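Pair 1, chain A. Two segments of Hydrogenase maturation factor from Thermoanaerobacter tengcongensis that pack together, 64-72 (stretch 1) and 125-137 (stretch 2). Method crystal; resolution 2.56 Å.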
# COMPACT_ATOMS: atom_id res chain seq x y z
N ARG A 64 -15.65 -7.43 20.56
CA ARG A 64 -15.39 -8.45 21.54
C ARG A 64 -16.12 -8.11 22.85
O ARG A 64 -16.02 -8.84 23.83
CB ARG A 64 -13.87 -8.57 21.73
CG ARG A 64 -13.38 -9.94 22.05
CD ARG A 64 -13.67 -10.98 20.95
NE ARG A 64 -13.61 -12.31 21.55
CZ ARG A 64 -12.50 -13.04 21.66
NH1 ARG A 64 -11.36 -12.59 21.16
NH2 ARG A 64 -12.54 -14.24 22.24
N GLY A 65 -16.90 -7.03 22.82
CA GLY A 65 -17.61 -6.53 24.02
C GLY A 65 -16.75 -5.55 24.80
O GLY A 65 -16.59 -5.66 26.03
N ALA A 66 -16.19 -4.58 24.08
CA ALA A 66 -15.13 -3.75 24.62
C ALA A 66 -15.26 -2.28 24.27
O ALA A 66 -15.83 -1.92 23.24
CB ALA A 66 -13.77 -4.29 24.19
N LYS A 67 -14.74 -1.44 25.16
CA LYS A 67 -14.56 -0.02 24.92
C LYS A 67 -13.18 0.17 24.29
O LYS A 67 -12.16 -0.10 24.94
CB LYS A 67 -14.64 0.74 26.24
CG LYS A 67 -14.32 2.22 26.14
CD LYS A 67 -14.71 2.98 27.40
CE LYS A 67 -14.64 4.49 27.16
NZ LYS A 67 -15.28 4.87 25.86
N PRO A 68 -13.13 0.64 23.03
CA PRO A 68 -11.82 0.92 22.44
C PRO A 68 -11.25 2.20 23.03
O PRO A 68 -12.00 3.14 23.29
CB PRO A 68 -12.15 1.09 20.95
CG PRO A 68 -13.54 1.57 20.92
CD PRO A 68 -14.23 0.96 22.11
N LEU A 69 -9.93 2.24 23.23
CA LEU A 69 -9.28 3.39 23.87
C LEU A 69 -8.12 3.97 23.07
O LEU A 69 -8.00 5.19 22.93
CB LEU A 69 -8.79 3.02 25.28
CG LEU A 69 -9.75 2.71 26.43
CD1 LEU A 69 -8.99 2.05 27.58
CD2 LEU A 69 -10.49 3.97 26.92
N PHE A 70 -7.25 3.09 22.58
CA PHE A 70 -6.00 3.52 21.96
C PHE A 70 -5.81 2.91 20.60
O PHE A 70 -6.19 1.75 20.36
CB PHE A 70 -4.81 3.18 22.86
CG PHE A 70 -4.96 3.69 24.27
CD1 PHE A 70 -5.00 5.06 24.53
CD2 PHE A 70 -5.07 2.80 25.34
CE1 PHE A 70 -5.15 5.54 25.84
CE2 PHE A 70 -5.21 3.27 26.65
CZ PHE A 70 -5.25 4.64 26.90
N LEU A 71 -5.24 3.71 19.70
CA LEU A 71 -5.02 3.32 18.32
C LEU A 71 -3.62 3.67 17.84
O LEU A 71 -3.00 4.64 18.29
CB LEU A 71 -6.05 3.99 17.41
CG LEU A 71 -7.28 3.19 16.98
CD1 LEU A 71 -8.29 3.09 18.11
CD2 LEU A 71 -7.91 3.81 15.74
N THR A 72 -3.11 2.86 16.91
CA THR A 72 -1.89 3.21 16.23
C THR A 72 -2.25 3.55 14.80
O THR A 72 -3.25 3.05 14.28
CB THR A 72 -0.90 2.06 16.24
OG1 THR A 72 -1.56 0.88 15.76
CG2 THR A 72 -0.38 1.80 17.67
N SER A 125 -3.97 -0.07 14.17
CA SER A 125 -4.22 -1.09 15.20
C SER A 125 -4.95 -0.47 16.37
O SER A 125 -4.90 0.75 16.57
CB SER A 125 -2.92 -1.74 15.67
OG SER A 125 -2.18 -2.24 14.57
N GLY A 126 -5.63 -1.30 17.15
CA GLY A 126 -6.46 -0.79 18.22
C GLY A 126 -6.37 -1.61 19.48
O GLY A 126 -6.20 -2.83 19.42
N ILE A 127 -6.48 -0.93 20.62
CA ILE A 127 -6.56 -1.56 21.93
C ILE A 127 -7.86 -1.14 22.60
O ILE A 127 -8.19 0.05 22.66
CB ILE A 127 -5.32 -1.22 22.81
CG1 ILE A 127 -4.23 -2.25 22.56
CG2 ILE A 127 -5.65 -1.19 24.30
CD1 ILE A 127 -2.95 -1.93 23.27
N GLY A 128 -8.62 -2.12 23.08
CA GLY A 128 -9.82 -1.85 23.86
C GLY A 128 -9.84 -2.62 25.16
O GLY A 128 -9.10 -3.59 25.33
N VAL A 129 -10.70 -2.20 26.09
CA VAL A 129 -10.86 -2.89 27.37
C VAL A 129 -12.27 -3.45 27.48
O VAL A 129 -13.25 -2.75 27.20
CB VAL A 129 -10.48 -1.98 28.58
CG1 VAL A 129 -11.47 -0.82 28.73
CG2 VAL A 129 -10.39 -2.78 29.89
N LEU A 130 -12.36 -4.72 27.87
CA LEU A 130 -13.63 -5.44 28.00
C LEU A 130 -14.52 -4.87 29.12
O LEU A 130 -14.04 -4.55 30.20
CB LEU A 130 -13.33 -6.92 28.30
CG LEU A 130 -14.03 -7.98 27.45
CD1 LEU A 130 -13.60 -7.90 26.00
CD2 LEU A 130 -13.73 -9.37 28.00
N TYR A 131 -15.82 -4.76 28.84
CA TYR A 131 -16.80 -4.45 29.88
C TYR A 131 -16.96 -5.59 30.88
O TYR A 131 -16.62 -6.74 30.58
CB TYR A 131 -18.15 -4.09 29.28
CG TYR A 131 -18.11 -2.85 28.43
CD1 TYR A 131 -18.14 -1.59 29.01
CD2 TYR A 131 -18.03 -2.95 27.04
CE1 TYR A 131 -18.09 -0.44 28.23
CE2 TYR A 131 -17.98 -1.82 26.25
CZ TYR A 131 -18.01 -0.56 26.84
OH TYR A 131 -17.96 0.56 26.04
N GLU A 132 -17.50 -5.25 32.05
CA GLU A 132 -17.58 -6.13 33.22
C GLU A 132 -17.88 -7.60 32.93
O GLU A 132 -17.06 -8.48 33.23
CB GLU A 132 -18.57 -5.56 34.25
CG GLU A 132 -18.42 -6.13 35.67
CD GLU A 132 -19.63 -5.84 36.55
OE1 GLU A 132 -20.49 -5.02 36.14
OE2 GLU A 132 -19.73 -6.42 37.66
N GLY A 133 -19.03 -7.88 32.33
CA GLY A 133 -19.39 -9.27 32.04
C GLY A 133 -19.52 -9.57 30.56
O GLY A 133 -20.48 -10.19 30.13
N ALA A 134 -18.54 -9.12 29.78
CA ALA A 134 -18.59 -9.30 28.34
C ALA A 134 -18.04 -10.67 27.96
O ALA A 134 -17.01 -11.11 28.48
CB ALA A 134 -17.81 -8.21 27.67
N ASN A 135 -18.75 -11.34 27.07
CA ASN A 135 -18.31 -12.61 26.51
C ASN A 135 -18.82 -12.73 25.08
O ASN A 135 -19.77 -13.45 24.81
CB ASN A 135 -18.77 -13.80 27.36
CG ASN A 135 -18.06 -15.10 26.99
OD1 ASN A 135 -17.65 -15.31 25.84
ND2 ASN A 135 -17.91 -15.97 27.97
N VAL A 136 -18.16 -12.02 24.18
CA VAL A 136 -18.58 -11.96 22.80
C VAL A 136 -17.51 -12.61 21.94
O VAL A 136 -16.34 -12.26 22.03
CB VAL A 136 -18.81 -10.50 22.35
CG1 VAL A 136 -19.55 -10.46 21.05
CG2 VAL A 136 -19.60 -9.73 23.41
N SER A 137 -17.93 -13.56 21.10
CA SER A 137 -17.03 -14.36 20.27
C SER A 137 -17.84 -14.99 19.14
O SER A 137 -19.01 -15.34 19.36
CB SER A 137 -16.38 -15.46 21.14
OG SER A 137 -16.11 -16.64 20.41

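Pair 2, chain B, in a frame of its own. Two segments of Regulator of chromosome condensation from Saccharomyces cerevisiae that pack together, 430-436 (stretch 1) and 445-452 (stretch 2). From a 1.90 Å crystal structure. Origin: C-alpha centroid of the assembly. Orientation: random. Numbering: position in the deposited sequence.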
# COMPACT_ATOMS: atom_id res chain seq x y z
N GLN B 430 8.61 -17.00 -13.05
CA GLN B 430 8.82 -18.28 -12.37
C GLN B 430 10.25 -18.48 -11.85
O GLN B 430 10.45 -19.21 -10.88
CB GLN B 430 8.41 -19.46 -13.25
CG GLN B 430 9.27 -19.66 -14.49
CD GLN B 430 8.75 -20.79 -15.39
OE1 GLN B 430 7.89 -21.58 -14.99
NE2 GLN B 430 9.27 -20.84 -16.61
N ASP B 431 11.22 -17.82 -12.47
CA ASP B 431 12.61 -17.93 -12.03
C ASP B 431 13.14 -16.60 -11.47
O ASP B 431 14.36 -16.35 -11.44
CB ASP B 431 13.48 -18.48 -13.16
CG ASP B 431 13.08 -19.89 -13.57
OD1 ASP B 431 12.80 -20.71 -12.67
OD2 ASP B 431 13.05 -20.18 -14.78
N HIS B 432 12.21 -15.76 -11.03
CA HIS B 432 12.58 -14.49 -10.40
C HIS B 432 12.50 -14.58 -8.89
O HIS B 432 11.64 -15.29 -8.34
CB HIS B 432 11.69 -13.35 -10.88
CG HIS B 432 12.18 -12.67 -12.11
ND1 HIS B 432 12.12 -13.26 -13.36
CD2 HIS B 432 12.73 -11.44 -12.30
CE1 HIS B 432 12.62 -12.43 -14.26
NE2 HIS B 432 12.98 -11.31 -13.64
N ASN B 433 13.39 -13.84 -8.25
CA ASN B 433 13.36 -13.58 -6.84
C ASN B 433 12.55 -12.28 -6.68
O ASN B 433 13.06 -11.21 -6.96
CB ASN B 433 14.81 -13.41 -6.36
CG ASN B 433 14.94 -13.39 -4.85
OD1 ASN B 433 15.81 -12.70 -4.30
ND2 ASN B 433 14.11 -14.16 -4.18
N ILE B 434 11.29 -12.39 -6.26
CA ILE B 434 10.43 -11.21 -6.09
C ILE B 434 10.84 -10.48 -4.81
O ILE B 434 10.95 -11.09 -3.75
CB ILE B 434 8.92 -11.59 -6.05
CG1 ILE B 434 8.48 -12.24 -7.38
CG2 ILE B 434 8.04 -10.35 -5.73
CD1 ILE B 434 8.69 -11.36 -8.64
N ILE B 435 11.09 -9.17 -4.94
CA ILE B 435 11.64 -8.37 -3.83
C ILE B 435 10.58 -7.42 -3.25
O ILE B 435 10.44 -7.31 -2.02
CB ILE B 435 12.90 -7.57 -4.29
CG1 ILE B 435 13.94 -8.48 -4.96
CG2 ILE B 435 13.54 -6.79 -3.12
CD1 ILE B 435 14.47 -9.58 -4.07
N LEU B 436 9.84 -6.74 -4.13
CA LEU B 436 8.84 -5.76 -3.71
C LEU B 436 7.50 -6.05 -4.37
O LEU B 436 7.46 -6.52 -5.51
CB LEU B 436 9.29 -4.34 -4.07
CG LEU B 436 10.59 -3.79 -3.46
CD1 LEU B 436 10.93 -2.43 -4.09
CD2 LEU B 436 10.53 -3.66 -1.94
N VAL B 445 1.58 -4.65 -8.82
CA VAL B 445 2.90 -4.40 -9.37
C VAL B 445 3.91 -5.16 -8.52
O VAL B 445 3.76 -5.22 -7.29
CB VAL B 445 3.26 -2.89 -9.35
CG1 VAL B 445 4.67 -2.64 -9.93
CG2 VAL B 445 2.22 -2.06 -10.11
N SER B 446 4.92 -5.74 -9.16
CA SER B 446 6.02 -6.36 -8.43
C SER B 446 7.38 -5.96 -9.00
O SER B 446 7.49 -5.45 -10.12
CB SER B 446 5.88 -7.89 -8.40
OG SER B 446 6.05 -8.41 -9.71
N GLY B 447 8.42 -6.18 -8.21
CA GLY B 447 9.78 -5.95 -8.64
C GLY B 447 10.60 -7.13 -8.17
O GLY B 447 10.51 -7.53 -7.01
N GLY B 448 11.37 -7.70 -9.09
CA GLY B 448 12.23 -8.81 -8.74
C GLY B 448 13.50 -8.88 -9.57
O GLY B 448 13.70 -8.08 -10.49
N VAL B 449 14.35 -9.84 -9.23
CA VAL B 449 15.59 -10.07 -9.99
C VAL B 449 15.65 -11.53 -10.40
O VAL B 449 15.21 -12.41 -9.67
CB VAL B 449 16.88 -9.68 -9.19
CG1 VAL B 449 16.99 -8.16 -9.03
CG2 VAL B 449 16.93 -10.35 -7.81
N LYS B 450 16.18 -11.79 -11.59
CA LYS B 450 16.38 -13.16 -12.07
C LYS B 450 17.28 -13.93 -11.11
O LYS B 450 18.30 -13.41 -10.68
CB LYS B 450 17.04 -13.18 -13.45
CG LYS B 450 16.17 -12.72 -14.60
CD LYS B 450 16.87 -12.98 -15.94
N LEU B 451 16.89 -15.14 -10.77
CA LEU B 451 17.79 -16.04 -10.07
C LEU B 451 18.78 -16.58 -11.09
O LEU B 451 18.47 -16.66 -12.28
CB LEU B 451 17.03 -17.19 -9.43
CG LEU B 451 16.12 -16.88 -8.23
CD1 LEU B 451 15.31 -18.10 -7.93
CD2 LEU B 451 16.93 -16.45 -7.00
N SER B 452 19.98 -16.93 -10.64
CA SER B 452 20.94 -17.63 -11.49
C SER B 452 20.31 -18.95 -11.93
O SER B 452 19.39 -19.44 -11.27
CB SER B 452 22.24 -17.88 -10.72
OG SER B 452 22.01 -18.77 -9.64
O HOH W 1 16.58 -17.11 -13.99

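Where do the two contacts differ most sharply? At the position where pair 1 has Ile A127 and pair 2 has Gly B447. In pair 1 the Ile A127 side chain lies on the same face of the sheet as Phe A70, and its CG2 meets the edge of that ring, 4.2 Å from Phe A70 CD2. In pair 2 no side chain rises from Gly B447, so Leu B436, the match of Phe A70, has only backbone beside it in its bridge partner. The hydrogen bonds persist all the same: Ile A127 N to Phe A70 O is 2.7 Å, and Gly B447 N to Leu B436 O is 2.9 Å.

What backbone do they share? Each pair is two antiparallel strands, their directions 144° apart in pair 1 and 148° in pair 2, and 14 central residues superpose with an RMSD of 0.9 Å. Both carry a beta bulge at the same place. There one carbonyl accepts two successive amides: Ile A127 O lies 2.9 Å from Leu A69 N and 3.2 Å from Phe A70 N, while Gly B447 O lies 2.7 Å from Ile B435 N and 3.1 Å from Leu B436 N. The extra residue, Leu A69 or Ile B435, shifts the register by one and points its CA-to-CB bond sideways.

Why is glycine found in both at Gly A128 and Gly B448? Here the strands run very close, with CA atoms 3.7 Å apart for Pro A68 and Gly A128 and 4.0 Å for Ile B434 and Gly B448. An ideal CB on Gly A128 would sit a tight 3.0 Å from Lys A67 O; on Gly B448 it would clash with Asn B433 O at 2.7 Å. Bare backbone lets the strands approach.

How do different side chains fill the end beyond the glycine? The matched valines keep nearly the same place, but Val A129 CG1 packs 4.0 Å from Leu A69 CD1, whereas Val B449 CG2 lies 4.0 Å from Asn B433 CB. In pair 1 the Tyr A131 ring reaches across, its OH 3.3 Å from Lys A67 CB. Leu B451 covers the corresponding ground with a branched aliphatic end, CD2 lying 3.8 Å from Asn B433 CB. One residue earlier, small Ala A66 meets Leu A130 through CB and CD1 at 4.0 Å, whereas the His B432 ring lays one face over Lys B450 CA. A backbone bond follows in each, Tyr A131 N to Gly A65 O at 3.0 Å and Leu B451 N to Asp B431 O at 2.9 Å; in pair 1 the contact continues, with Arg A64 NE donating to Val A136 O at 2.8 Å.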